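Local structure of cryptic loci regulator 2 (Schizosaccharomyces pombe 972h-, 5IKJ) at residues A[418-421]-A[425-428]; A[40-45]-A[168-173]; A[248-253]-A[302-307]. The protein promotes transcriptional silencing at heterochromatic loci, acting upstream of histone deacetylases and supporting nucleosome positioning as part of the repressor complex SHREC. All coordinates share one frame; numbering follows the deposited sequence.

Contact 1 (A[418-421]-A[425-428])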
loop_
_atom_site.group_PDB
_atom_site.type_symbol
_atom_site.label_atom_id
_atom_site.label_comp_id
_atom_site.label_asym_id
_atom_site.label_seq_id
_atom_site.Cartn_x
_atom_site.Cartn_y
_atom_site.Cartn_z
ATOM N N TYR A 418 -15.822 -0.963 4.954
ATOM C CA TYR A 418 -16.769 -0.938 3.852
ATOM C C TYR A 418 -17.962 -0.068 4.206
ATOM O O TYR A 418 -18.250 0.188 5.379
ATOM C CB TYR A 418 -17.241 -2.353 3.492
ATOM C CG TYR A 418 -17.964 -3.070 4.613
ATOM C CD1 TYR A 418 -17.264 -3.817 5.551
ATOM C CD2 TYR A 418 -19.348 -3.007 4.730
ATOM C CE1 TYR A 418 -17.921 -4.476 6.575
ATOM C CE2 TYR A 418 -20.011 -3.663 5.751
ATOM C CZ TYR A 418 -19.292 -4.396 6.668
ATOM O OH TYR A 418 -19.946 -5.049 7.686
ATOM N N VAL A 419 -18.652 0.381 3.164
ATOM C CA VAL A 419 -19.912 1.101 3.288
ATOM C C VAL A 419 -21.034 0.105 3.032
ATOM O O VAL A 419 -21.153 -0.432 1.923
ATOM C CB VAL A 419 -19.980 2.279 2.304
ATOM C CG1 VAL A 419 -21.296 3.023 2.445
ATOM C CG2 VAL A 419 -18.804 3.222 2.527
ATOM N N ASN A 420 -21.853 -0.149 4.046
ATOM C CA ASN A 420 -22.929 -1.120 3.913
ATOM C C ASN A 420 -24.023 -0.526 3.024
ATOM O O ASN A 420 -23.878 0.553 2.444
ATOM C CB ASN A 420 -23.447 -1.536 5.288
ATOM C CG ASN A 420 -24.130 -0.402 6.035
ATOM O OD1 ASN A 420 -24.453 0.638 5.461
ATOM N ND2 ASN A 420 -24.358 -0.604 7.326
ATOM N N GLU A 421 -25.142 -1.236 2.910
ATOM C CA GLU A 421 -26.224 -0.795 2.039
ATOM C C GLU A 421 -27.080 0.301 2.663
ATOM O O GLU A 421 -27.920 0.878 1.964
ATOM C CB GLU A 421 -27.100 -1.989 1.628
ATOM C CG GLU A 421 -27.516 -2.946 2.745
ATOM C CD GLU A 421 -28.050 -4.259 2.203
ATOM O OE1 GLU A 421 -28.270 -4.352 0.979
ATOM O OE2 GLU A 421 -28.242 -5.199 3.002
ATOM N N VAL A 425 -20.414 3.657 7.100
ATOM C CA VAL A 425 -19.053 3.130 7.118
ATOM C C VAL A 425 -18.924 2.162 8.288
ATOM O O VAL A 425 -19.173 2.527 9.443
ATOM C CB VAL A 425 -18.029 4.268 7.221
ATOM C CG1 VAL A 425 -16.606 3.722 7.280
ATOM C CG2 VAL A 425 -18.179 5.232 6.048
ATOM N N CYS A 426 -18.532 0.925 7.995
ATOM C CA CYS A 426 -18.415 -0.120 9.003
ATOM C C CYS A 426 -16.977 -0.609 9.100
ATOM O O CYS A 426 -16.300 -0.793 8.083
ATOM C CB CYS A 426 -19.331 -1.306 8.686
ATOM S SG CYS A 426 -21.063 -0.879 8.481
ATOM N N PHE A 427 -16.523 -0.818 10.333
ATOM C CA PHE A 427 -15.249 -1.467 10.617
ATOM C C PHE A 427 -15.517 -2.885 11.105
ATOM O O PHE A 427 -16.265 -3.079 12.069
ATOM C CB PHE A 427 -14.465 -0.698 11.682
ATOM C CG PHE A 427 -13.708 0.487 11.154
ATOM C CD1 PHE A 427 -14.349 1.475 10.426
ATOM C CD2 PHE A 427 -12.355 0.625 11.416
ATOM C CE1 PHE A 427 -13.647 2.570 9.953
ATOM C CE2 PHE A 427 -11.650 1.714 10.947
ATOM C CZ PHE A 427 -12.295 2.688 10.215
ATOM N N GLN A 428 -14.907 -3.866 10.446
ATOM C CA GLN A 428 -15.007 -5.262 10.850
ATOM C C GLN A 428 -13.629 -5.755 11.264
ATOM O O GLN A 428 -12.650 -5.551 10.536
ATOM C CB GLN A 428 -15.563 -6.136 9.720
ATOM C CG GLN A 428 -15.725 -7.604 10.102
ATOM C CD GLN A 428 -15.943 -8.503 8.902
ATOM O OE1 GLN A 428 -16.890 -8.318 8.138
ATOM N NE2 GLN A 428 -15.060 -9.480 8.729
#

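Contact 2 (A[40-45]-A[168-173])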
loop_
_atom_site.group_PDB
_atom_site.type_symbol
_atom_site.label_atom_id
_atom_site.label_comp_id
_atom_site.label_asym_id
_atom_site.label_seq_id
_atom_site.Cartn_x
_atom_site.Cartn_y
_atom_site.Cartn_z
ATOM N N PRO A 40 11.789 -2.100 -44.932
ATOM C CA PRO A 40 10.820 -2.587 -43.944
ATOM C C PRO A 40 10.698 -4.110 -43.939
ATOM O O PRO A 40 9.654 -4.652 -44.309
ATOM C CB PRO A 40 9.513 -1.926 -44.391
ATOM C CG PRO A 40 9.673 -1.753 -45.858
ATOM C CD PRO A 40 11.125 -1.424 -46.062
ATOM N N SER A 41 11.762 -4.790 -43.526
ATOM C CA SER A 41 11.785 -6.242 -43.453
ATOM C C SER A 41 11.648 -6.703 -42.007
ATOM O O SER A 41 11.960 -5.973 -41.062
ATOM C CB SER A 41 13.079 -6.794 -44.056
ATOM O OG SER A 41 14.215 -6.279 -43.384
ATOM N N LEU A 42 11.171 -7.935 -41.847
ATOM C CA LEU A 42 11.013 -8.558 -40.541
ATOM C C LEU A 42 11.808 -9.854 -40.508
ATOM O O LEU A 42 11.719 -10.668 -41.434
ATOM C CB LEU A 42 9.537 -8.829 -40.230
ATOM C CG LEU A 42 8.686 -7.632 -39.798
ATOM C CD1 LEU A 42 7.229 -8.044 -39.665
ATOM C CD2 LEU A 42 9.190 -7.048 -38.489
ATOM N N LYS A 43 12.579 -10.038 -39.445
ATOM C CA LYS A 43 13.452 -11.201 -39.293
ATOM C C LYS A 43 13.038 -11.984 -38.055
ATOM O O LYS A 43 13.192 -11.474 -36.928
ATOM C CB LYS A 43 14.909 -10.751 -39.189
ATOM C CG LYS A 43 15.891 -11.841 -38.797
ATOM C CD LYS A 43 17.320 -11.359 -38.993
ATOM C CE LYS A 43 18.307 -12.155 -38.160
ATOM N NZ LYS A 43 19.715 -11.839 -38.530
ATOM N N PRO A 44 12.508 -13.201 -38.190
ATOM C CA PRO A 44 12.082 -13.948 -37.000
ATOM C C PRO A 44 13.243 -14.213 -36.054
ATOM O O PRO A 44 14.350 -14.551 -36.479
ATOM C CB PRO A 44 11.520 -15.252 -37.579
ATOM C CG PRO A 44 11.187 -14.939 -38.994
ATOM C CD PRO A 44 12.195 -13.927 -39.434
ATOM N N LEU A 45 12.978 -14.059 -34.758
ATOM C CA LEU A 45 13.957 -14.357 -33.717
ATOM C C LEU A 45 13.491 -15.581 -32.937
ATOM O O LEU A 45 12.625 -15.460 -32.057
ATOM C CB LEU A 45 14.139 -13.160 -32.779
ATOM C CG LEU A 45 14.746 -11.887 -33.382
ATOM C CD1 LEU A 45 14.945 -10.838 -32.300
ATOM C CD2 LEU A 45 16.064 -12.172 -34.093
ATOM N N GLU A 168 14.115 -2.328 -34.158
ATOM C CA GLU A 168 12.957 -2.538 -33.303
ATOM C C GLU A 168 12.626 -4.022 -33.253
ATOM O O GLU A 168 12.795 -4.746 -34.238
ATOM C CB GLU A 168 11.745 -1.747 -33.806
ATOM C CG GLU A 168 11.920 -0.241 -33.703
ATOM C CD GLU A 168 10.749 0.530 -34.277
ATOM O OE1 GLU A 168 9.734 -0.102 -34.637
ATOM O OE2 GLU A 168 10.845 1.773 -34.370
ATOM N N PHE A 169 12.154 -4.470 -32.093
ATOM C CA PHE A 169 11.817 -5.871 -31.868
ATOM C C PHE A 169 10.310 -5.975 -31.665
ATOM O O PHE A 169 9.787 -5.563 -30.624
ATOM C CB PHE A 169 12.589 -6.425 -30.671
ATOM C CG PHE A 169 14.080 -6.341 -30.830
ATOM C CD1 PHE A 169 14.768 -7.303 -31.552
ATOM C CD2 PHE A 169 14.794 -5.295 -30.269
ATOM C CE1 PHE A 169 16.141 -7.226 -31.705
ATOM C CE2 PHE A 169 16.166 -5.213 -30.419
ATOM C CZ PHE A 169 16.840 -6.181 -31.138
ATOM N N TRP A 170 9.619 -6.528 -32.658
ATOM C CA TRP A 170 8.165 -6.587 -32.671
ATOM C C TRP A 170 7.683 -7.968 -32.246
ATOM O O TRP A 170 8.227 -8.990 -32.679
ATOM C CB TRP A 170 7.619 -6.255 -34.062
ATOM C CG TRP A 170 7.764 -4.814 -34.446
ATOM C CD1 TRP A 170 8.548 -3.874 -33.840
ATOM C CD2 TRP A 170 7.097 -4.148 -35.521
ATOM N NE1 TRP A 170 8.411 -2.663 -34.476
ATOM C CE2 TRP A 170 7.526 -2.805 -35.512
ATOM C CE3 TRP A 170 6.180 -4.556 -36.493
ATOM C CZ2 TRP A 170 7.067 -1.869 -36.434
ATOM C CZ3 TRP A 170 5.728 -3.629 -37.409
ATOM C CH2 TRP A 170 6.171 -2.300 -37.375
ATOM N N LEU A 171 6.658 -7.993 -31.396
ATOM C CA LEU A 171 6.037 -9.233 -30.936
ATOM C C LEU A 171 4.599 -9.269 -31.441
ATOM O O LEU A 171 3.764 -8.468 -31.010
ATOM C CB LEU A 171 6.084 -9.331 -29.413
ATOM C CG LEU A 171 5.638 -10.675 -28.827
ATOM C CD1 LEU A 171 6.702 -11.735 -29.053
ATOM C CD2 LEU A 171 5.316 -10.536 -27.351
ATOM N N TYR A 172 4.316 -10.190 -32.357
ATOM C CA TYR A 172 2.961 -10.418 -32.836
ATOM C C TYR A 172 2.289 -11.518 -32.018
ATOM O O TYR A 172 2.941 -12.285 -31.306
ATOM C CB TYR A 172 2.962 -10.802 -34.316
ATOM C CG TYR A 172 3.179 -9.644 -35.269
ATOM C CD1 TYR A 172 4.459 -9.200 -35.577
ATOM C CD2 TYR A 172 2.104 -9.009 -35.877
ATOM C CE1 TYR A 172 4.661 -8.147 -36.455
ATOM C CE2 TYR A 172 2.295 -7.956 -36.756
ATOM C CZ TYR A 172 3.576 -7.530 -37.040
ATOM O OH TYR A 172 3.772 -6.485 -37.913
ATOM N N GLY A 173 0.963 -11.586 -32.134
ATOM C CA GLY A 173 0.185 -12.577 -31.415
ATOM C C GLY A 173 -1.067 -12.005 -30.783
ATOM O O GLY A 173 -2.037 -12.730 -30.546
#

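Contact 3 (A[248-253]-A[302-307])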
loop_
_atom_site.group_PDB
_atom_site.type_symbol
_atom_site.label_atom_id
_atom_site.label_comp_id
_atom_site.label_asym_id
_atom_site.label_seq_id
_atom_site.Cartn_x
_atom_site.Cartn_y
_atom_site.Cartn_z
ATOM N N VAL A 248 -0.113 16.308 13.069
ATOM C CA VAL A 248 0.660 15.935 14.242
ATOM C C VAL A 248 1.117 17.201 14.961
ATOM O O VAL A 248 0.899 18.320 14.496
ATOM C CB VAL A 248 1.872 15.050 13.880
ATOM C CG1 VAL A 248 1.429 13.844 13.059
ATOM C CG2 VAL A 248 2.926 15.855 13.121
ATOM N N TRP A 249 1.756 17.004 16.111
ATOM C CA TRP A 249 2.437 18.070 16.833
ATOM C C TRP A 249 3.938 17.919 16.634
ATOM O O TRP A 249 4.487 16.830 16.832
ATOM C CB TRP A 249 2.114 18.035 18.327
ATOM C CG TRP A 249 0.753 18.542 18.684
ATOM C CD1 TRP A 249 -0.283 17.817 19.194
ATOM C CD2 TRP A 249 0.279 19.891 18.566
ATOM N NE1 TRP A 249 -1.372 18.628 19.401
ATOM C CE2 TRP A 249 -1.053 19.905 19.022
ATOM C CE3 TRP A 249 0.851 21.085 18.117
ATOM C CZ2 TRP A 249 -1.824 21.066 19.042
ATOM C CZ3 TRP A 249 0.084 22.237 18.137
ATOM C CH2 TRP A 249 -1.238 22.219 18.597
ATOM N N ILE A 250 4.592 19.006 16.240
ATOM C CA ILE A 250 6.043 19.049 16.111
ATOM C C ILE A 250 6.618 19.757 17.328
ATOM O O ILE A 250 6.059 20.750 17.808
ATOM C CB ILE A 250 6.463 19.752 14.804
ATOM C CG1 ILE A 250 6.152 18.871 13.592
ATOM C CG2 ILE A 250 7.936 20.130 14.835
ATOM C CD1 ILE A 250 6.781 17.495 13.642
ATOM N N ASP A 251 7.739 19.245 17.828
ATOM C CA ASP A 251 8.418 19.811 18.992
ATOM C C ASP A 251 9.859 20.117 18.596
ATOM O O ASP A 251 10.710 19.222 18.572
ATOM C CB ASP A 251 8.352 18.859 20.184
ATOM C CG ASP A 251 8.999 19.440 21.427
ATOM O OD1 ASP A 251 9.102 20.681 21.520
ATOM O OD2 ASP A 251 9.400 18.656 22.313
ATOM N N ILE A 252 10.127 21.383 18.280
ATOM C CA ILE A 252 11.463 21.856 17.935
ATOM C C ILE A 252 11.816 22.992 18.881
ATOM O O ILE A 252 11.012 23.911 19.079
ATOM C CB ILE A 252 11.545 22.329 16.471
ATOM C CG1 ILE A 252 11.106 21.220 15.514
ATOM C CG2 ILE A 252 12.967 22.757 16.130
ATOM C CD1 ILE A 252 10.791 21.715 14.114
ATOM N N ASN A 253 13.017 22.929 19.458
ATOM C CA ASN A 253 13.492 23.955 20.381
ATOM C C ASN A 253 12.415 24.312 21.401
ATOM O O ASN A 253 12.230 25.487 21.734
ATOM C CB ASN A 253 13.940 25.199 19.608
ATOM C CG ASN A 253 15.184 24.949 18.773
ATOM O OD1 ASN A 253 16.164 24.378 19.254
ATOM N ND2 ASN A 253 15.149 25.370 17.512
ATOM N N PHE A 302 12.113 19.681 7.510
ATOM C CA PHE A 302 12.612 18.415 7.001
ATOM C C PHE A 302 13.380 17.660 8.080
ATOM O O PHE A 302 13.805 18.224 9.091
ATOM C CB PHE A 302 13.515 18.647 5.790
ATOM C CG PHE A 302 12.867 19.438 4.690
ATOM C CD1 PHE A 302 12.832 20.822 4.741
ATOM C CD2 PHE A 302 12.299 18.798 3.601
ATOM C CE1 PHE A 302 12.240 21.552 3.731
ATOM C CE2 PHE A 302 11.704 19.524 2.586
ATOM C CZ PHE A 302 11.675 20.903 2.652
ATOM N N ASP A 303 13.555 16.360 7.847
ATOM C CA ASP A 303 14.380 15.503 8.697
ATOM C C ASP A 303 13.907 15.553 10.152
ATOM O O ASP A 303 14.661 15.879 11.071
ATOM C CB ASP A 303 15.858 15.895 8.583
ATOM C CG ASP A 303 16.764 15.005 9.413
ATOM O OD1 ASP A 303 16.473 13.796 9.528
ATOM O OD2 ASP A 303 17.765 15.518 9.954
ATOM N N MET A 304 12.634 15.225 10.346
ATOM C CA MET A 304 12.066 15.113 11.681
ATOM C C MET A 304 12.110 13.664 12.145
ATOM O O MET A 304 11.915 12.738 11.351
ATOM C CB MET A 304 10.624 15.623 11.703
ATOM C CG MET A 304 10.472 17.082 11.307
ATOM S SD MET A 304 11.502 18.192 12.288
ATOM C CE MET A 304 10.799 17.961 13.915
ATOM N N ALA A 305 12.373 13.476 13.433
ATOM C CA ALA A 305 12.372 12.158 14.047
ATOM C C ALA A 305 11.096 11.968 14.855
ATOM O O ALA A 305 10.538 12.924 15.402
ATOM C CB ALA A 305 13.594 11.972 14.949
ATOM N N ALA A 306 10.635 10.716 14.921
ATOM C CA ALA A 306 9.418 10.417 15.666
ATOM C C ALA A 306 9.516 10.890 17.110
ATOM O O ALA A 306 8.507 11.284 17.705
ATOM C CB ALA A 306 9.129 8.917 15.618
ATOM N N ALA A 307 10.721 10.868 17.687
ATOM C CA ALA A 307 10.905 11.328 19.058
ATOM C C ALA A 307 10.524 12.792 19.234
ATOM O O ALA A 307 10.287 13.227 20.366
ATOM C CB ALA A 307 12.357 11.122 19.487
#

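Contact 1 (A[418-421]-A[425-428])
Tyr418 and Cys426 face each other as an antiparallel hydrogen-bonded pair close to the turn of a beta hairpin, and their side chains meet on one side of the ladder. Two backbone bonds fix the register: Cys426 N to Tyr418 O at 2.7 Å, and Tyr418 N to Cys426 O at 3.2 Å, both close to straight. The phenol ring then bends over its partner. With CG held between the backbone N and the carbonyl carbon (chi1 61°), the ring lies across the ladder and lays one face on the cysteine methylene. Cys426 CB sits 4.0 Å from the Tyr418 ring centroid and 22° off the normal, displaced toward the rim, which meets the definition of a CH-pi contact; the ring atom nearest to Cys426 CB is Tyr418 CZ. The sulfur, placed anti to the carbonyl carbon by chi1 of -56°, approaches more obliquely, with Cys426 SG 4.7 Å from the same Tyr418 centroid. At the ring's edge, near its plane, lies the CB of Gln428. Beyond the paired residues, Asn420 brings its amide ND2 to 3.5 Å from Cys426 SG, while its OD1 accepts a hydrogen bond from Ile424 N inside the turn, which would hold the amide's orientation. The opposite side of the ladder carries the non-hydrogen-bonded pair Val419 and Val425, whose CG2 methyls meet at 4.1 Å. Val485 of strand 482-487 packs against Tyr418, Cys426 and Gln428, and Gln428 NE2 is hydrogen-bonded to Glu483 OE1. Another protein chain of the assembly packs on both valines and bonds to the Val425 backbone. From strand 377-384 of the large mixed sheet, Phe379 touches Val419 and Ile382 touches Val425.

Contact 2 (A[40-45]-A[168-173])
Leu42 and Leu45 reach across a small three-stranded antiparallel sheet, order 42-44, 152-156, 168-172, to aromatic side chains of the far edge strand, which lies in the Clr2 family region. Because strand 152-156 lies between them, the two outer strands share no hydrogen bond, and the nearest CA atoms, those of Leu42 and Trp170, are 8.6 Å apart. Chi1 of -77° sets Leu42 CG anti to the carbonyl carbon, from where its two methyls divide: CD1 goes to Tyr172, the side chains crossing at about a right angle with 4.1 Å between Leu42 CD1 and Tyr172 CE1, whereas Leu42 CD2 comes obliquely to Trp170 CE3 at 4.4 Å. The Tyr172 side chain is about 14 Å from the bound zinc ion. Leu45 meets Phe169 at the ring's edge, near the ring plane, and also touches Leu153 and Lys51 of helix 50-67. Leu45 CD1 lies 3.6 Å from Phe169 CD1, a little nearer than CE1. Within its own strand the indole has Tyr172 CE1 at its edge and Glu168 OE1 accepting its N-H, a bond that would limit its rotation. Trp170 NE1 to Glu168 OE1 measures 2.9 Å; it uses the anti lone pair of OE1, and the oxygen itself lies 10° out of the indole plane.

Contact 3 (A[248-253]-A[302-307])
Side chains of a five-stranded antiparallel sheet, order 300-304, 288-294, 255-266, 247-252, 309-311, meet in a buried contact where Met304 touches Ile250 and Ile252. Two strands lie between 300-304 and 247-252, so the 8.4 Å between Ile250 CA and Met304 CA is short for flat strands and implies a strongly curled sheet; no hydrogen bond joins the segments. At the end of strand 300-304 the chain turns a corner at Asp303, and Asp303 and Met304 both face Tyr290 in a G1 beta bulge. From there the methionine points its CB toward the other strand. Its chain is bent at both later torsions (chi2 -55°, chi3 -64°), and the folded thioether presents its methyl to the isoleucines. Ile250 and Met304 approach tip to tip, with 3.7 Å between Ile250 CG2 and Met304 CE. Ile252 runs at about a right angle to the methionine, meeting the same methyl with both CG1 and CD1. Ile309 of strand 309-311 touches both Ile250 and Met304, adding a third strand to the apolar cluster. The shortest approach is Ile252 CG1 to Met304 CE at 3.6 Å, while the sulfur, Met304 SD, lies 4.0 Å from Ile252 CD1.

The three contacts hold separate elements: contact 1 joins adjacent strands of a hairpin in the large mixed sheet, while contacts 2 and 3 each span strands that are not neighbours within their own smaller sheets. Only contact 1 has hydrogen bonds between its segments, as the pairing of neighbouring strands allows; the other two depend on apolar side chains. Contact 3 is buried and wholly aliphatic and thioether in character, whereas contacts 1 and 2 are partly buried and involve aromatic rings. Contacts 1 and 3 are the nearest two, about 18 Å between nearest atoms; contact 2 lies about 39 Å from contact 1 between nearest atoms, across the chain's centre from contact 3.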